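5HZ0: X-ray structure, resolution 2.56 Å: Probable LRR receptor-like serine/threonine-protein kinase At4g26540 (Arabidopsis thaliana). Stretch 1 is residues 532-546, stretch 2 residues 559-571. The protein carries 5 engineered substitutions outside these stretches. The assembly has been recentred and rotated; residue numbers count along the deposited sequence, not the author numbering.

Stretch 1, residues 532-546: EIPDELGQIPSLAIS
Stretch 2 559-571: PSRFSDLKNLGVL

The two stretches are equivalent parts of successive leucine-rich repeats lying side by side in the same direction, burying 904 Å² between them. The register is 24 residues: Gly538 CA lies 4.5 Å from Phe562 CA, and Ala544 CA lies 4.1 Å from Leu568 CA. Each has a 3-10 segment, 536-538 and 560-564. Stretch 1 then makes a type I turn from Ile540 to Leu543; stretch 2 enters a strand at 570 that continues beyond it.

Gly538 (phi/psi -81/-8) packs against the second 3-10 segment. A CB there would clash with Arg561 O.

Arg561 covers this backbone. Chi1 t lays Arg561 CG 3.6 Å from Gly538 C; chi2 p and chi3 p then set the guanidinium beside Asp535 OD2. The guanidinium forms a salt bridge with Asp535, through weak hydrogen bonds from Arg561 NH2 (3.4 Å) and Arg561 NE (3.5 Å) to Asp535 OD2. Asp535 has an off-rotamer chi1 of -132°; its CB points sideways but its end comes nearer, with Asp535 OD1 3.3 Å from Pro559 CB.

The buried side is apolar. Phe562, with chi1 -98° and chi2 37°, brings CZ 3.9 Å from Ile533 CG2. Its ring edge meets Leu537 (m, t); Phe562 CE1 lies 3.9 Å from Leu537 CB. Leu565 (m, t) places CD2 3.5 Å from Ile540 O and 3.9 Å from Leu543 CB.

Near the strand, Gly569 N donates to Ala544 O at 2.7 Å, 162°. Ser546 CA makes a CA-H...O contact with Val570 O at 3.6 Å.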

# COMPACT_ATOMS: atom_id res chain seq x y z
N GLU A 532 7.38 -9.27 45.85
CA GLU A 532 7.90 -7.94 45.59
C GLU A 532 8.29 -7.76 44.15
O GLU A 532 8.87 -8.64 43.54
CB GLU A 532 9.13 -7.67 46.45
CG GLU A 532 8.81 -7.43 47.90
CD GLU A 532 10.04 -7.04 48.69
OE1 GLU A 532 11.01 -7.84 48.73
OE2 GLU A 532 10.06 -5.92 49.25
N ILE A 533 7.94 -6.59 43.62
CA ILE A 533 8.42 -6.17 42.33
C ILE A 533 9.93 -6.18 42.43
O ILE A 533 10.50 -5.44 43.23
CB ILE A 533 7.96 -4.74 42.00
CG1 ILE A 533 6.46 -4.54 42.25
CG2 ILE A 533 8.34 -4.38 40.58
CD1 ILE A 533 5.98 -3.09 41.99
N PRO A 534 10.60 -7.03 41.63
CA PRO A 534 12.06 -7.16 41.70
C PRO A 534 12.78 -5.90 41.25
O PRO A 534 12.19 -5.07 40.56
CB PRO A 534 12.35 -8.32 40.74
CG PRO A 534 11.16 -8.37 39.82
CD PRO A 534 9.99 -7.98 40.68
N ASP A 535 14.04 -5.76 41.66
CA ASP A 535 14.85 -4.61 41.29
C ASP A 535 15.17 -4.68 39.80
O ASP A 535 15.40 -3.67 39.14
CB ASP A 535 16.15 -4.61 42.10
CG ASP A 535 16.46 -3.26 42.72
OD1 ASP A 535 15.52 -2.46 42.94
OD2 ASP A 535 17.65 -3.00 43.00
N GLU A 536 15.18 -5.91 39.29
CA GLU A 536 15.52 -6.17 37.90
C GLU A 536 14.64 -5.43 36.89
O GLU A 536 15.12 -5.01 35.85
CB GLU A 536 15.50 -7.68 37.62
CG GLU A 536 16.72 -8.41 38.15
CD GLU A 536 16.66 -8.64 39.65
OE1 GLU A 536 15.57 -8.48 40.23
OE2 GLU A 536 17.70 -8.97 40.25
N LEU A 537 13.35 -5.27 37.19
CA LEU A 537 12.46 -4.56 36.27
C LEU A 537 12.93 -3.14 35.96
O LEU A 537 12.65 -2.61 34.89
CB LEU A 537 11.02 -4.55 36.79
CG LEU A 537 10.30 -5.89 36.82
CD1 LEU A 537 8.96 -5.78 37.52
CD2 LEU A 537 10.11 -6.44 35.40
N GLY A 538 13.67 -2.53 36.89
CA GLY A 538 14.18 -1.18 36.70
C GLY A 538 15.44 -1.13 35.84
O GLY A 538 15.90 -0.05 35.46
N GLN A 539 15.98 -2.30 35.54
CA GLN A 539 17.25 -2.44 34.83
C GLN A 539 17.10 -2.57 33.32
O GLN A 539 18.06 -2.88 32.62
CB GLN A 539 18.05 -3.62 35.40
CG GLN A 539 18.80 -3.28 36.68
CD GLN A 539 19.39 -4.50 37.37
OE1 GLN A 539 18.90 -5.61 37.21
NE2 GLN A 539 20.43 -4.28 38.16
N ILE A 540 15.88 -2.33 32.82
CA ILE A 540 15.58 -2.49 31.40
C ILE A 540 15.31 -1.12 30.81
O ILE A 540 14.15 -0.70 30.70
CB ILE A 540 14.30 -3.32 31.17
CG1 ILE A 540 14.31 -4.62 31.98
CG2 ILE A 540 14.08 -3.61 29.70
CD1 ILE A 540 13.04 -5.42 31.78
N PRO A 541 16.38 -0.41 30.44
CA PRO A 541 16.34 0.98 29.95
C PRO A 541 15.36 1.13 28.80
O PRO A 541 14.74 2.18 28.64
CB PRO A 541 17.77 1.21 29.44
CG PRO A 541 18.60 0.16 30.10
CD PRO A 541 17.71 -1.02 30.26
N SER A 542 15.25 0.07 27.99
CA SER A 542 14.36 0.07 26.84
C SER A 542 12.88 0.23 27.21
O SER A 542 12.08 0.63 26.35
CB SER A 542 14.56 -1.21 26.02
OG SER A 542 14.55 -2.35 26.86
N LEU A 543 12.50 -0.07 28.46
CA LEU A 543 11.09 0.04 28.83
C LEU A 543 10.65 1.47 28.64
O LEU A 543 11.11 2.37 29.32
CB LEU A 543 10.88 -0.37 30.29
CG LEU A 543 10.56 -1.85 30.56
CD1 LEU A 543 10.39 -2.11 32.03
CD2 LEU A 543 9.32 -2.23 29.79
N ALA A 544 9.73 1.67 27.71
CA ALA A 544 9.45 3.00 27.21
C ALA A 544 7.97 3.26 27.10
O ALA A 544 7.44 4.21 27.68
CB ALA A 544 10.14 3.24 25.87
N ILE A 545 7.32 2.45 26.27
CA ILE A 545 5.91 2.65 25.97
C ILE A 545 5.03 2.49 27.21
O ILE A 545 4.33 3.42 27.61
CB ILE A 545 5.41 1.68 24.91
CG1 ILE A 545 6.23 1.81 23.62
CG2 ILE A 545 3.94 1.90 24.66
CD1 ILE A 545 5.76 0.88 22.51
N SER A 546 5.06 1.31 27.82
CA SER A 546 4.20 1.04 28.95
C SER A 546 4.73 -0.03 29.90
O SER A 546 5.38 -0.97 29.47
CB SER A 546 2.80 0.65 28.45
OG SER A 546 1.98 0.22 29.51
N PRO A 559 10.60 -0.44 43.91
CA PRO A 559 12.06 -0.58 43.94
C PRO A 559 12.80 0.69 43.52
O PRO A 559 12.39 1.36 42.56
CB PRO A 559 12.33 -1.72 42.95
CG PRO A 559 11.07 -1.85 42.15
CD PRO A 559 9.96 -1.47 43.06
N SER A 560 13.87 1.02 44.23
CA SER A 560 14.65 2.23 43.97
C SER A 560 15.19 2.25 42.54
O SER A 560 15.30 3.31 41.91
CB SER A 560 15.80 2.37 44.99
OG SER A 560 16.77 1.35 44.85
N ARG A 561 15.48 1.07 42.01
CA ARG A 561 15.95 0.96 40.64
C ARG A 561 14.97 1.57 39.64
O ARG A 561 15.35 1.92 38.53
CB ARG A 561 16.25 -0.49 40.27
CG ARG A 561 17.08 -0.65 39.00
CD ARG A 561 18.55 -0.40 39.27
NE ARG A 561 19.05 -1.30 40.30
CZ ARG A 561 20.27 -1.83 40.32
NH1 ARG A 561 21.13 -1.55 39.35
NH2 ARG A 561 20.63 -2.64 41.30
N PHE A 562 13.70 1.71 40.04
CA PHE A 562 12.68 2.30 39.18
C PHE A 562 13.00 3.73 38.76
O PHE A 562 12.42 4.25 37.80
CB PHE A 562 11.30 2.25 39.84
CG PHE A 562 10.44 1.10 39.39
CD1 PHE A 562 11.00 -0.15 39.12
CD2 PHE A 562 9.06 1.25 39.26
CE1 PHE A 562 10.20 -1.21 38.71
CE2 PHE A 562 8.26 0.20 38.86
CZ PHE A 562 8.83 -1.03 38.58
N SER A 563 13.92 4.38 39.47
CA SER A 563 14.33 5.72 39.08
C SER A 563 15.09 5.70 37.75
O SER A 563 15.23 6.72 37.08
CB SER A 563 15.18 6.37 40.17
OG SER A 563 16.30 5.57 40.50
N ASP A 564 15.56 4.52 37.38
CA ASP A 564 16.33 4.33 36.16
C ASP A 564 15.49 4.17 34.90
O ASP A 564 16.03 4.13 33.80
CB ASP A 564 17.27 3.13 36.30
CG ASP A 564 18.55 3.47 37.03
OD1 ASP A 564 18.98 4.64 36.95
OD2 ASP A 564 19.12 2.56 37.66
N LEU A 565 14.16 4.08 35.03
CA LEU A 565 13.42 3.94 33.79
C LEU A 565 13.15 5.36 33.38
O LEU A 565 12.11 5.92 33.70
CB LEU A 565 12.10 3.21 34.05
CG LEU A 565 12.25 1.79 34.62
CD1 LEU A 565 10.96 1.30 35.27
CD2 LEU A 565 12.71 0.85 33.53
N LYS A 566 14.04 5.88 32.55
CA LYS A 566 14.08 7.30 32.26
C LYS A 566 13.25 7.55 31.04
O LYS A 566 12.92 8.69 30.73
CB LYS A 566 15.51 7.76 32.00
CG LYS A 566 15.96 8.93 32.84
CD LYS A 566 16.00 8.52 34.31
CE LYS A 566 15.82 9.74 35.26
NZ LYS A 566 15.45 9.37 36.68
N ASN A 567 12.92 6.47 30.34
CA ASN A 567 12.10 6.56 29.14
C ASN A 567 10.62 6.19 29.28
O ASN A 567 9.85 6.36 28.33
CB ASN A 567 12.74 5.75 28.01
CG ASN A 567 13.90 6.47 27.37
OD1 ASN A 567 13.77 7.59 26.89
ND2 ASN A 567 15.06 5.83 27.39
N LEU A 568 10.22 5.73 30.46
CA LEU A 568 8.88 5.17 30.63
C LEU A 568 7.84 6.27 30.51
O LEU A 568 7.88 7.24 31.25
CB LEU A 568 8.77 4.48 32.00
CG LEU A 568 7.49 3.69 32.26
CD1 LEU A 568 7.19 2.74 31.10
CD2 LEU A 568 7.64 2.91 33.55
N GLY A 569 6.93 6.12 29.56
CA GLY A 569 5.86 7.09 29.38
C GLY A 569 4.60 6.80 30.17
O GLY A 569 3.88 7.71 30.56
N VAL A 570 4.33 5.52 30.43
CA VAL A 570 3.11 5.13 31.12
C VAL A 570 3.39 4.07 32.18
O VAL A 570 4.01 3.04 31.89
CB VAL A 570 2.05 4.60 30.14
CG1 VAL A 570 0.82 4.08 30.89
CG2 VAL A 570 1.66 5.68 29.13
N LEU A 571 2.94 4.32 33.41
CA LEU A 571 3.15 3.35 34.48
C LEU A 571 1.88 3.17 35.31
O LEU A 571 1.33 4.14 35.84
CB LEU A 571 4.34 3.75 35.35
CG LEU A 571 4.55 2.95 36.65
CD1 LEU A 571 5.03 1.53 36.39
CD2 LEU A 571 5.51 3.66 37.57